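Local coordinates for organic hydroperoxide resistance protein (Deinococcus radiodurans, PDB 1USP) that probably detoxifies organic hydroperoxides as a thiol-dependent 2-Cys peroxidase of the OsmC/Ohr family, using a redox-active cysteine pair, at residues A110-H115 / R134-R138. Numbering follows the deposited sequence.
Sequences AEGLMH and RLKVR
Residues 110-115 are just over one and a half turns from the middle of helix 107-120, with Met114 N hydrogen-bonded to Ala110 O (3.1 Å) and His115 N to Glu111 O (3.2 Å); 134-137 is an extended strand. The helix axis passes 8.5 Å from the strand axis and runs nearly antiparallel to it, at 151°. Glu111 lies opposite Val137 (CA to CA 6.4 Å) and Met114 opposite Leu135 (CA to CA 6.9 Å). Strand alternation turns Leu135 and Val137 toward the helix and the CA-to-CB bond of Lys136 away; Lys136 NZ forms salt bridges with Glu97 and Glu99. No hydrogen bond crosses; this is helix-on-sheet packing, in which helix 107-120 covers the edge strand that pairs in parallel with strand 91-101 in the C-terminal part of the OsmC-like fold. Val137, chi1 t, spreads its methyls along the helix: CG1 meets Ala110 CB at 3.6 Å, while CG2 sits 3.6 Å from Met114 CG and 3.8 Å from Glu111 CG. Met114, a selenomethionine with all three chi angles m, bends in between helix and strand so that its CE lies 3.4 Å from Lys136 O and 4.4 Å from Leu135 CD2; Phe58 and Leu98 also touch this side chain. Leu135 (m, t) sends CD1 to 4.0 Å from Met114 O and over one face of the His115 ring, 4.2 Å from ND1. Glu111 carries its carboxylate to a salt bridge with Arg107, whose guanidinium also donates to Val137 O.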
loop_
_atom_site.group_PDB
_atom_site.type_symbol
_atom_site.label_atom_id
_atom_site.label_comp_id
_atom_site.label_asym_id
_atom_site.label_seq_id
_atom_site.Cartn_x
_atom_site.Cartn_y
_atom_site.Cartn_z
ATOM N N ALA A 110 -0.072 10.544 -23.475
ATOM C CA ALA A 110 -0.536 9.921 -22.244
ATOM C C ALA A 110 0.276 8.647 -21.985
ATOM O O ALA A 110 0.665 8.369 -20.860
ATOM C CB ALA A 110 -2.023 9.604 -22.347
ATOM N N GLU A 111 0.555 7.892 -23.042
ATOM C CA GLU A 111 1.304 6.655 -22.901
ATOM C C GLU A 111 2.727 6.971 -22.476
ATOM O O GLU A 111 3.230 6.346 -21.566
ATOM C CB GLU A 111 1.252 5.830 -24.175
ATOM C CG GLU A 111 -0.112 5.189 -24.425
ATOM C CD GLU A 111 -0.163 4.418 -25.726
ATOM O OE1 GLU A 111 0.780 4.527 -26.527
ATOM O OE2 GLU A 111 -1.151 3.699 -25.943
ATOM N N GLY A 112 3.341 7.979 -23.094
ATOM C CA GLY A 112 4.615 8.520 -22.638
ATOM C C GLY A 112 4.675 8.781 -21.142
ATOM O O GLY A 112 5.620 8.382 -20.459
ATOM N N LEU A 113 3.657 9.451 -20.628
ATOM C CA LEU A 113 3.622 9.814 -19.215
ATOM C C LEU A 113 3.513 8.589 -18.308
ATOM O O LEU A 113 4.119 8.562 -17.262
ATOM C CB LEU A 113 2.425 10.707 -18.940
ATOM C CG LEU A 113 2.510 12.074 -19.599
ATOM C CD1 LEU A 113 1.228 12.809 -19.378
ATOM C CD2 LEU A 113 3.701 12.840 -19.043
HETATM N N MSE A 114 2.738 7.594 -18.722
HETATM C CA MSE A 114 2.551 6.385 -17.928
HETATM C C MSE A 114 3.873 5.649 -17.781
HETATM O O MSE A 114 4.174 5.113 -16.729
HETATM C CB MSE A 114 1.522 5.447 -18.564
HETATM C CG MSE A 114 0.052 5.912 -18.511
HETATM SE SE MSE A 114 -0.627 6.250 -16.723
HETATM C CE MSE A 114 -1.013 4.383 -16.225
ATOM N N HIS A 115 4.672 5.615 -18.846
ATOM C CA HIS A 115 5.949 4.905 -18.774
ATOM C C HIS A 115 6.957 5.659 -17.918
ATOM O O HIS A 115 7.692 5.060 -17.125
ATOM C CB HIS A 115 6.491 4.659 -20.184
ATOM C CG HIS A 115 5.735 3.612 -20.938
ATOM N ND1 HIS A 115 6.080 2.283 -20.908
ATOM C CD2 HIS A 115 4.633 3.693 -21.719
ATOM C CE1 HIS A 115 5.252 1.597 -21.672
ATOM N NE2 HIS A 115 4.360 2.427 -22.174
ATOM N N ARG A 134 0.205 -3.953 -15.360
ATOM C CA ARG A 134 -0.347 -3.565 -16.645
ATOM C C ARG A 134 -0.585 -2.072 -16.643
ATOM O O ARG A 134 -1.306 -1.567 -15.787
ATOM C CB ARG A 134 -1.665 -4.304 -16.882
ATOM C CG ARG A 134 -1.515 -5.812 -16.931
ATOM C CD ARG A 134 -2.772 -6.570 -17.338
ATOM N NE ARG A 134 -3.852 -6.524 -16.339
ATOM C CZ ARG A 134 -3.839 -7.157 -15.167
ATOM N NH1 ARG A 134 -2.811 -7.901 -14.812
ATOM N NH2 ARG A 134 -4.870 -7.034 -14.334
ATOM N N LEU A 135 0.021 -1.366 -17.591
ATOM C CA LEU A 135 -0.179 0.076 -17.770
ATOM C C LEU A 135 -1.142 0.325 -18.917
ATOM O O LEU A 135 -0.948 -0.187 -20.025
ATOM C CB LEU A 135 1.126 0.776 -18.112
ATOM C CG LEU A 135 2.304 0.607 -17.159
ATOM C CD1 LEU A 135 3.521 1.294 -17.719
ATOM C CD2 LEU A 135 1.941 1.135 -15.795
ATOM N N LYS A 136 -2.151 1.144 -18.649
ATOM C CA LYS A 136 -3.236 1.397 -19.582
ATOM C C LYS A 136 -3.500 2.894 -19.670
ATOM O O LYS A 136 -3.255 3.640 -18.727
ATOM C CB LYS A 136 -4.514 0.666 -19.134
ATOM C CG LYS A 136 -4.315 -0.830 -18.805
ATOM C CD LYS A 136 -5.627 -1.674 -18.733
ATOM C CE LYS A 136 -6.910 -0.834 -18.673
ATOM N NZ LYS A 136 -8.120 -1.611 -18.255
ATOM N N VAL A 137 -4.000 3.328 -20.817
ATOM C CA VAL A 137 -4.479 4.693 -20.986
ATOM C C VAL A 137 -5.915 4.594 -21.501
ATOM O O VAL A 137 -6.190 3.873 -22.451
ATOM C CB VAL A 137 -3.590 5.487 -21.973
ATOM C CG1 VAL A 137 -4.263 6.792 -22.382
ATOM C CG2 VAL A 137 -2.222 5.753 -21.353
ATOM N N ARG A 138 -6.825 5.289 -20.838
ATOM C CA ARG A 138 -8.202 5.416 -21.298
ATOM C C ARG A 138 -8.309 6.729 -22.099
ATOM O O ARG A 138 -8.989 6.784 -23.128
ATOM C CB ARG A 138 -9.129 5.386 -20.076
ATOM C CG ARG A 138 -10.616 5.519 -20.359
ATOM C CD ARG A 138 -11.490 5.500 -19.097
ATOM N NE ARG A 138 -11.168 6.617 -18.207
ATOM C CZ ARG A 138 -11.980 7.139 -17.288
ATOM N NH1 ARG A 138 -13.205 6.664 -17.100
ATOM N NH2 ARG A 138 -11.553 8.154 -16.540
#